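Local atomic coordinates of mitochondrial RNA-binding protein 1 (Trypanosoma brucei, PDB entry 2GIA), a protein that probably binds guide RNA and mRNA together with its partner MRP2, acting as a matchmaker between RNAs in mitochondrial RNA editing. Residues B[85-90]-B[96-101]; B[110-115]-B[119-124]. One frame throughout, in Å; residues are numbered along the deposited sequence.

In the fold
Contacts 1 and 2 sit on one antiparallel sheet of five strands, their centres about 16 Å apart. Contact 1 pairs 85-90 with 96-101 in the hairpin that starts the sheet at one border; contact 2 pairs 110-115 with 119-124 at the other, where the chain turns a corner at Gly110 before the short outermost strand 111-112. Strand 105-109 lies between 96-101 and 121-128. The two contacts nevertheless touch: Thr96 O lies 2.9 Å from Lys111 N, a probable hydrogen bond, and Leu97 CD2 packs 3.9 Å from Val112 CG1 and 4.1 Å from Trp123 CE3, so leucine, valine and tryptophan share one apolar cluster.

Contact 1: B[85-90]-B[96-101]; sequences VPRHRM and TLDFEK
The Asp98 carboxylate meets the edge of one guanidinium and a face of another. Arg89 takes it side-on and nearly coplanar, the planes 20° apart: NE reaches Asp98 OD1 at 2.6 Å, on the syn lone pair, and NH2 reaches Asp98 OD2 at 2.8 Å in an almost straight bond. Arg87 instead lays a face of its guanidinium over Asp98 OD2, with NE 3.3 Å from that oxygen; no N-H points at it, and the attraction is purely one of charge. The two guanidinium groups also overlap, Arg87 NH2 lying 3.5 Å above the centre of the Arg89 plane, a closeness the shared carboxylate probably makes tolerable. Both arginines leave the strand with CG anti to the backbone N and bend at chi3, Arg89 through -62°, which brings its NE edge up against the acid. The beta hairpin beneath has His88-Phe99 and Met90-Leu97 as hydrogen-bonded antiparallel pairs. Their side chains occupy the other face, where Met90 CE packs 4.3 Å from both Leu97 CB and Phe99 CB. Phe99 rests on Leu77 and Val80 of helix 71-81, and His88 stacks on Tyr76 while NE2 bonds Asp73. One water donates to both Pro86 O (2.6 Å) and Lys101 O.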
ATOM      1  N   VAL B  85     -11.146  11.673  11.331  1.00 26.71           N
ATOM      2  CA  VAL B  85     -12.170  12.714  11.358  1.00 33.24           C
ATOM      3  C   VAL B  85     -13.493  11.993  11.240  1.00 31.92           C
ATOM      4  O   VAL B  85     -13.610  10.987  10.527  1.00 29.54           O
ATOM      5  CB  VAL B  85     -12.028  13.741  10.255  1.00 42.39           C
ATOM      6  CG1 VAL B  85     -10.864  14.658  10.581  1.00 49.74           C
ATOM      7  CG2 VAL B  85     -11.844  13.067   8.940  1.00 32.48           C
ATOM      8  N   PRO B  86     -14.515  12.495  11.932  1.00 30.09           N
ATOM      9  CA  PRO B  86     -15.789  11.782  11.841  1.00 33.82           C
ATOM     10  C   PRO B  86     -16.661  12.082  10.637  1.00 35.46           C
ATOM     11  O   PRO B  86     -17.483  11.249  10.256  1.00 38.68           O
ATOM     12  CB  PRO B  86     -16.477  12.139  13.151  1.00 37.00           C
ATOM     13  CG  PRO B  86     -16.031  13.577  13.357  1.00 37.61           C
ATOM     14  CD  PRO B  86     -14.532  13.510  13.002  1.00 38.61           C
ATOM     15  N   ARG B  87     -16.453  13.238  10.022  1.00 28.40           N
ATOM     16  CA  ARG B  87     -17.276  13.629   8.902  1.00 26.96           C
ATOM     17  C   ARG B  87     -16.523  14.629   8.069  1.00 28.80           C
ATOM     18  O   ARG B  87     -15.772  15.449   8.592  1.00 32.35           O
ATOM     19  CB  ARG B  87     -18.580  14.314   9.419  1.00 29.74           C
ATOM     20  CG  ARG B  87     -19.601  14.852   8.328  1.00 34.55           C
ATOM     21  CD  ARG B  87     -20.863  15.659   8.930  1.00 40.60           C
ATOM     22  NE  ARG B  87     -20.673  17.134   9.033  1.00 35.16           N
ATOM     23  CZ  ARG B  87     -21.519  17.985   9.627  1.00 52.13           C
ATOM     24  NH1 ARG B  87     -22.653  17.546  10.185  1.00 45.91           N
ATOM     25  NH2 ARG B  87     -21.223  19.292   9.698  1.00 49.18           N
ATOM     26  N   HIS B  88     -16.722  14.582   6.763  1.00 21.12           N
ATOM     27  CA  HIS B  88     -16.093  15.602   5.938  1.00 24.23           C
ATOM     28  C   HIS B  88     -17.225  16.253   5.122  1.00 26.26           C
ATOM     29  O   HIS B  88     -17.972  15.545   4.432  1.00 19.18           O
ATOM     30  CB  HIS B  88     -15.042  15.011   4.993  1.00 25.04           C
ATOM     31  CG  HIS B  88     -14.484  16.022   4.024  1.00 20.60           C
ATOM     32  ND1 HIS B  88     -13.998  17.242   4.442  1.00 22.02           N
ATOM     33  CD2 HIS B  88     -14.312  15.987   2.686  1.00 21.23           C
ATOM     34  CE1 HIS B  88     -13.550  17.917   3.402  1.00 18.19           C
ATOM     35  NE2 HIS B  88     -13.723  17.181   2.319  1.00 20.64           N
ATOM     36  N   ARG B  89     -17.359  17.578   5.221  1.00 19.66           N
ATOM     37  CA  ARG B  89     -18.384  18.287   4.467  1.00 20.15           C
ATOM     38  C   ARG B  89     -17.737  18.976   3.266  1.00 22.44           C
ATOM     39  O   ARG B  89     -16.716  19.601   3.386  1.00 24.02           O
ATOM     40  CB  ARG B  89     -19.102  19.337   5.363  1.00 20.47           C
ATOM     41  CG  ARG B  89     -19.996  20.283   4.529  1.00 30.66           C
ATOM     42  CD  ARG B  89     -21.099  20.916   5.372  1.00 34.39           C
ATOM     43  NE  ARG B  89     -21.992  19.896   5.917  1.00 29.70           N
ATOM     44  CZ  ARG B  89     -23.053  20.158   6.677  1.00 32.84           C
ATOM     45  NH1 ARG B  89     -23.365  21.418   6.969  1.00 30.58           N
ATOM     46  NH2 ARG B  89     -23.756  19.172   7.211  1.00 24.74           N
ATOM     47  N   MET B  90     -18.342  18.849   2.100  1.00 21.72           N
ATOM     48  CA  MET B  90     -17.806  19.464   0.901  1.00 21.02           C
ATOM     49  C   MET B  90     -18.877  20.352   0.310  1.00 28.06           C
ATOM     50  O   MET B  90     -19.987  19.894   0.049  1.00 21.36           O
ATOM     51  CB  MET B  90     -17.431  18.355  -0.086  1.00 24.17           C
ATOM     52  CG  MET B  90     -16.254  17.503   0.432  1.00 21.36           C
ATOM     53  SD  MET B  90     -16.163  15.964  -0.458  1.00 25.67           S
ATOM     54  CE  MET B  90     -17.417  14.992   0.335  1.00 23.00           C
ATOM     55  N   THR B  96     -23.463  20.113  -2.119  1.00 18.26           N
ATOM     56  CA  THR B  96     -23.126  20.184  -0.694  1.00 19.18           C
ATOM     57  C   THR B  96     -23.248  18.769  -0.241  1.00 21.00           C
ATOM     58  O   THR B  96     -24.328  18.233  -0.220  1.00 20.93           O
ATOM     59  CB  THR B  96     -24.081  21.083   0.128  1.00 27.55           C
ATOM     60  OG1 THR B  96     -23.890  22.432  -0.295  1.00 25.60           O
ATOM     61  CG2 THR B  96     -23.715  21.028   1.622  1.00 21.39           C
ATOM     62  N   LEU B  97     -22.120  18.156   0.131  1.00 18.78           N
ATOM     63  CA  LEU B  97     -22.141  16.744   0.479  1.00 16.52           C
ATOM     64  C   LEU B  97     -21.350  16.454   1.720  1.00 16.58           C
ATOM     65  O   LEU B  97     -20.272  17.016   1.931  1.00 19.72           O
ATOM     66  CB  LEU B  97     -21.523  15.903  -0.692  1.00 19.25           C
ATOM     67  CG  LEU B  97     -22.305  15.725  -1.992  1.00 20.46           C
ATOM     68  CD1 LEU B  97     -21.470  15.005  -3.115  1.00 21.76           C
ATOM     69  CD2 LEU B  97     -23.540  14.921  -1.638  1.00 21.35           C
ATOM     70  N   ASP B  98     -21.889  15.560   2.542  1.00 15.62           N
ATOM     71  CA  ASP B  98     -21.183  15.095   3.734  1.00 18.78           C
ATOM     72  C   ASP B  98     -20.800  13.638   3.502  1.00 17.52           C
ATOM     73  O   ASP B  98     -21.614  12.844   2.970  1.00 17.72           O
ATOM     74  CB  ASP B  98     -22.097  15.084   4.985  1.00 18.82           C
ATOM     75  CG  ASP B  98     -22.236  16.465   5.633  1.00 27.82           C
ATOM     76  OD1 ASP B  98     -21.648  17.422   5.108  1.00 24.58           O
ATOM     77  OD2 ASP B  98     -22.940  16.580   6.655  1.00 26.76           O
ATOM     78  N   PHE B  99     -19.616  13.261   3.968  1.00 15.70           N
ATOM     79  CA  PHE B  99     -19.216  11.859   3.895  1.00 14.01           C
ATOM     80  C   PHE B  99     -18.919  11.458   5.351  1.00 12.74           C
ATOM     81  O   PHE B  99     -18.093  12.114   6.029  1.00 16.38           O
ATOM     82  CB  PHE B  99     -17.916  11.695   3.061  1.00 11.63           C
ATOM     83  CG  PHE B  99     -17.430  10.271   2.979  1.00 21.95           C
ATOM     84  CD1 PHE B  99     -16.317   9.854   3.707  1.00 18.47           C
ATOM     85  CD2 PHE B  99     -18.077   9.348   2.116  1.00 17.31           C
ATOM     86  CE1 PHE B  99     -15.835   8.525   3.578  1.00 13.38           C
ATOM     87  CE2 PHE B  99     -17.614   8.012   1.973  1.00 20.29           C
ATOM     88  CZ  PHE B  99     -16.484   7.590   2.703  1.00 15.66           C
ATOM     89  N   GLU B 100     -19.546  10.376   5.835  1.00 14.91           N
ATOM     90  CA  GLU B 100     -19.259   9.965   7.211  1.00 15.93           C
ATOM     91  C   GLU B 100     -19.272   8.457   7.361  1.00 19.68           C
ATOM     92  O   GLU B 100     -19.842   7.738   6.523  1.00 17.51           O
ATOM     93  CB  GLU B 100     -20.256  10.596   8.188  1.00 23.48           C
ATOM     94  CG  GLU B 100     -21.697  10.438   7.792  1.00 30.01           C
ATOM     95  CD  GLU B 100     -22.587  11.407   8.605  1.00 37.98           C
ATOM     96  OE1 GLU B 100     -23.426  12.069   8.010  1.00 28.06           O
ATOM     97  OE2 GLU B 100     -22.437  11.505   9.839  1.00 36.48           O
ATOM     98  N   LYS B 101     -18.649   7.975   8.426  1.00 19.15           N
ATOM     99  CA  LYS B 101     -18.557   6.529   8.665  1.00 25.11           C
ATOM    100  C   LYS B 101     -19.705   6.115   9.554  1.00 31.95           C
ATOM    101  O   LYS B 101     -19.997   6.806  10.529  1.00 31.68           O
ATOM    102  CB  LYS B 101     -17.204   6.183   9.322  1.00 23.25           C
ATOM    103  CG  LYS B 101     -16.927   4.656   9.491  1.00 25.52           C
ATOM    104  CD  LYS B 101     -15.445   4.412   9.759  1.00 26.44           C
ATOM    105  CE  LYS B 101     -15.088   2.918   9.691  1.00 23.68           C
ATOM    106  NZ  LYS B 101     -13.618   2.807   9.810  1.00 24.07           N
TER
HETATM  107  O   HOH W   1     -18.320   8.999  11.145  1.00 42.01           O

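Contact 2: B[110-115]-B[119-124]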
ATOM      1  N   GLY B 110     -26.360  14.595   0.591  1.00 19.77           N
ATOM      2  CA  GLY B 110     -26.539  16.043   0.571  1.00 19.85           C
ATOM      3  C   GLY B 110     -27.363  16.504  -0.612  1.00 17.54           C
ATOM      4  O   GLY B 110     -28.237  15.788  -1.118  1.00 20.37           O
ATOM      5  N   LYS B 111     -27.017  17.684  -1.109  1.00 17.44           N
ATOM      6  CA  LYS B 111     -27.731  18.295  -2.225  1.00 24.07           C
ATOM      7  C   LYS B 111     -26.877  18.269  -3.490  1.00 20.45           C
ATOM      8  O   LYS B 111     -25.717  18.652  -3.451  1.00 22.12           O
ATOM      9  CB  LYS B 111     -28.060  19.746  -1.843  1.00 23.67           C
ATOM     10  CG  LYS B 111     -29.069  19.822  -0.667  1.00 32.57           C
ATOM     11  CD  LYS B 111     -29.579  21.234  -0.414  1.00 38.93           C
ATOM     12  CE  LYS B 111     -30.731  21.237   0.619  1.00 39.62           C
ATOM     13  NZ  LYS B 111     -31.894  20.358   0.208  1.00 34.51           N
ATOM     14  N   VAL B 112     -27.457  17.845  -4.602  1.00 19.35           N
ATOM     15  CA  VAL B 112     -26.706  17.778  -5.871  1.00 18.82           C
ATOM     16  C   VAL B 112     -27.723  18.071  -6.976  1.00 23.23           C
ATOM     17  O   VAL B 112     -28.920  18.153  -6.724  1.00 23.79           O
ATOM     18  CB  VAL B 112     -26.210  16.335  -6.172  1.00 20.02           C
ATOM     19  CG1 VAL B 112     -25.281  15.859  -5.047  1.00 19.83           C
ATOM     20  CG2 VAL B 112     -27.426  15.354  -6.260  1.00 19.75           C
ATOM     21  N   HIS B 113     -27.268  18.206  -8.207  1.00 25.49           N
ATOM     22  CA  HIS B 113     -28.279  18.354  -9.260  1.00 29.30           C
ATOM     23  C   HIS B 113     -27.990  17.286 -10.302  1.00 31.54           C
ATOM     24  O   HIS B 113     -26.866  16.777 -10.346  1.00 27.49           O
ATOM     25  CB  HIS B 113     -28.239  19.765  -9.836  1.00 33.57           C
ATOM     26  CG  HIS B 113     -26.914  20.172 -10.379  1.00 36.48           C
ATOM     27  ND1 HIS B 113     -26.410  19.672 -11.563  1.00 47.54           N
ATOM     28  CD2 HIS B 113     -26.000  21.062  -9.923  1.00 39.85           C
ATOM     29  CE1 HIS B 113     -25.239  20.240 -11.815  1.00 47.31           C
ATOM     30  NE2 HIS B 113     -24.967  21.086 -10.836  1.00 42.08           N
ATOM     31  N   ARG B 114     -28.998  16.872 -11.070  1.00 25.39           N
ATOM     32  CA  ARG B 114     -28.774  15.889 -12.121  1.00 35.88           C
ATOM     33  C   ARG B 114     -28.188  16.548 -13.369  1.00 46.43           C
ATOM     34  O   ARG B 114     -28.071  17.790 -13.429  1.00 50.05           O
ATOM     35  CB  ARG B 114     -30.062  15.151 -12.439  1.00 40.21           C
ATOM     36  CG  ARG B 114     -30.446  14.269 -11.284  1.00 32.07           C
ATOM     37  CD  ARG B 114     -31.626  13.358 -11.495  1.00 20.50           C
ATOM     38  NE  ARG B 114     -31.880  12.748 -10.193  1.00 24.38           N
ATOM     39  CZ  ARG B 114     -31.365  11.594  -9.783  1.00 24.70           C
ATOM     40  NH1 ARG B 114     -30.570  10.852 -10.594  1.00 21.96           N
ATOM     41  NH2 ARG B 114     -31.577  11.222  -8.522  1.00 23.82           N
ATOM     42  N   VAL B 115     -27.775  15.743 -14.350  1.00 45.95           N
ATOM     43  CA  VAL B 115     -27.186  16.318 -15.562  1.00 53.32           C
ATOM     44  C   VAL B 115     -28.191  17.215 -16.254  1.00 52.95           C
ATOM     45  O   VAL B 115     -29.392  16.914 -16.284  1.00 57.54           O
ATOM     46  CB  VAL B 115     -26.737  15.264 -16.607  1.00 43.83           C
ATOM     47  CG1 VAL B 115     -25.446  14.631 -16.185  1.00 58.46           C
ATOM     48  CG2 VAL B 115     -27.833  14.242 -16.815  1.00 45.57           C
ATOM     49  N   ARG B 119     -31.978  22.323 -10.890  1.00 57.49           N
ATOM     50  CA  ARG B 119     -32.922  21.988  -9.824  1.00 54.26           C
ATOM     51  C   ARG B 119     -32.263  21.017  -8.817  1.00 49.40           C
ATOM     52  O   ARG B 119     -32.127  19.829  -9.102  1.00 49.74           O
ATOM     53  CB  ARG B 119     -34.124  21.352 -10.503  1.00 58.62           C
ATOM     54  CG  ARG B 119     -35.211  20.780  -9.635  1.00 69.47           C
ATOM     55  CD  ARG B 119     -36.169  20.043 -10.576  1.00 76.20           C
ATOM     56  NE  ARG B 119     -36.209  20.696 -11.892  1.00 83.08           N
ATOM     57  CZ  ARG B 119     -36.796  20.195 -12.981  1.00 80.48           C
ATOM     58  NH1 ARG B 119     -37.410  19.017 -12.938  1.00 80.99           N
ATOM     59  NH2 ARG B 119     -36.764  20.875 -14.121  1.00 80.91           N
ATOM     60  N   MET B 120     -31.863  21.526  -7.653  1.00 40.15           N
ATOM     61  CA  MET B 120     -31.176  20.706  -6.634  1.00 39.41           C
ATOM     62  C   MET B 120     -32.086  19.694  -5.986  1.00 38.73           C
ATOM     63  O   MET B 120     -33.275  19.949  -5.825  1.00 34.33           O
ATOM     64  CB  MET B 120     -30.600  21.587  -5.526  1.00 34.17           C
ATOM     65  CG  MET B 120     -29.706  22.709  -6.003  1.00 40.95           C
ATOM     66  SD  MET B 120     -28.221  22.130  -6.785  1.00 46.87           S
ATOM     67  CE  MET B 120     -27.270  21.509  -5.304  1.00 33.58           C
ATOM     68  N   GLU B 121     -31.539  18.534  -5.622  1.00 25.86           N
ATOM     69  CA  GLU B 121     -32.348  17.527  -4.947  1.00 28.44           C
ATOM     70  C   GLU B 121     -31.572  16.855  -3.814  1.00 25.87           C
ATOM     71  O   GLU B 121     -30.326  16.877  -3.801  1.00 21.41           O
ATOM     72  CB  GLU B 121     -32.860  16.462  -5.926  1.00 29.32           C
ATOM     73  CG  GLU B 121     -31.851  15.645  -6.621  1.00 30.54           C
ATOM     74  CD  GLU B 121     -32.527  14.671  -7.606  1.00 37.76           C
ATOM     75  OE1 GLU B 121     -32.902  15.104  -8.715  1.00 39.64           O
ATOM     76  OE2 GLU B 121     -32.697  13.483  -7.244  1.00 42.96           O
ATOM     77  N   ASP B 122     -32.308  16.278  -2.876  1.00 18.99           N
ATOM     78  CA  ASP B 122     -31.690  15.596  -1.745  1.00 20.82           C
ATOM     79  C   ASP B 122     -31.263  14.231  -2.253  1.00 25.65           C
ATOM     80  O   ASP B 122     -32.023  13.541  -2.929  1.00 25.88           O
ATOM     81  CB  ASP B 122     -32.694  15.502  -0.608  1.00 22.94           C
ATOM     82  CG  ASP B 122     -33.090  16.901  -0.100  1.00 33.94           C
ATOM     83  OD1 ASP B 122     -34.289  17.218  -0.044  1.00 27.39           O
ATOM     84  OD2 ASP B 122     -32.177  17.702   0.208  1.00 30.32           O
ATOM     85  N   TRP B 123     -30.033  13.854  -1.943  1.00 21.58           N
ATOM     86  CA  TRP B 123     -29.490  12.591  -2.445  1.00 21.68           C
ATOM     87  C   TRP B 123     -28.712  11.880  -1.314  1.00 19.67           C
ATOM     88  O   TRP B 123     -28.131  12.530  -0.451  1.00 18.23           O
ATOM     89  CB  TRP B 123     -28.547  12.912  -3.589  1.00 18.59           C
ATOM     90  CG  TRP B 123     -27.915  11.688  -4.254  1.00 21.98           C
ATOM     91  CD1 TRP B 123     -28.559  10.655  -4.883  1.00 24.56           C
ATOM     92  CD2 TRP B 123     -26.528  11.426  -4.372  1.00 24.19           C
ATOM     93  NE1 TRP B 123     -27.636   9.761  -5.394  1.00 20.33           N
ATOM     94  CE2 TRP B 123     -26.376  10.219  -5.091  1.00 24.78           C
ATOM     95  CE3 TRP B 123     -25.377  12.097  -3.941  1.00 24.48           C
ATOM     96  CZ2 TRP B 123     -25.119   9.668  -5.387  1.00 25.35           C
ATOM     97  CZ3 TRP B 123     -24.124  11.552  -4.235  1.00 32.50           C
ATOM     98  CH2 TRP B 123     -24.009  10.349  -4.949  1.00 25.37           C
ATOM     99  N   SER B 124     -28.734  10.557  -1.337  1.00 17.70           N
ATOM    100  CA  SER B 124     -28.052   9.764  -0.329  1.00 18.98           C
ATOM    101  C   SER B 124     -27.612   8.435  -0.948  1.00 19.74           C
ATOM    102  O   SER B 124     -28.408   7.805  -1.636  1.00 20.62           O
ATOM    103  CB  SER B 124     -29.016   9.450   0.821  1.00 24.47           C
ATOM    104  OG  SER B 124     -28.457   8.485   1.693  1.00 27.36           O
TER
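Val112 lies against Trp123, the two side chains crossing aslant, with CG2 3.8 Å from Trp123 CB and CG1 3.9 Å from CE3 at the indole. Leu97 and strand 65-68, through Ile65 and Val67, also pack on the valine, while the indole NE1 bonds to Gln41. The backbones form an antiparallel hairpin: Gly110 pairs with Trp123 and Val112 with Glu121, each pair joined by two hydrogen bonds, and Lys111 faces Asp122 between them. Gly110 has a phi of 159°, where a side chain would jam against the preceding carbonyl, and here the chain turns its corner into strand 111-112.

On the Lys111 face, lysine and aspartate run side by side in the same direction. A final bend at chi4 brings NZ to 2.7 Å from Asp122 OD2, on the syn side of the carboxylate. Met120, folded at chi2 and chi3, tucks its CE 3.7 Å from Lys111 C and brings SD to the edge of the His113 ring, 5.0 Å from the ring centroid. The same ring is tied to its own segment by ND1, which donates to Arg114 O.

Arg114 and Glu121 make the second ion pair, crossing at about a right angle with guanidinium and carboxylate planes 61° apart. Arg114 NH2 donates to Glu121 OE2 at 2.8 Å, the oxygen lying near the guanidinium plane but met from above the carboxylate; NE to OE1 is weak. Arg114 NH1 bonds Arg63 O. Segment 110-115 thus supplies both bases and 119-124 both acids, and the attraction between them probably helps hold the two segments together beyond the short strand 111-112, since Arg114 already lies in loop.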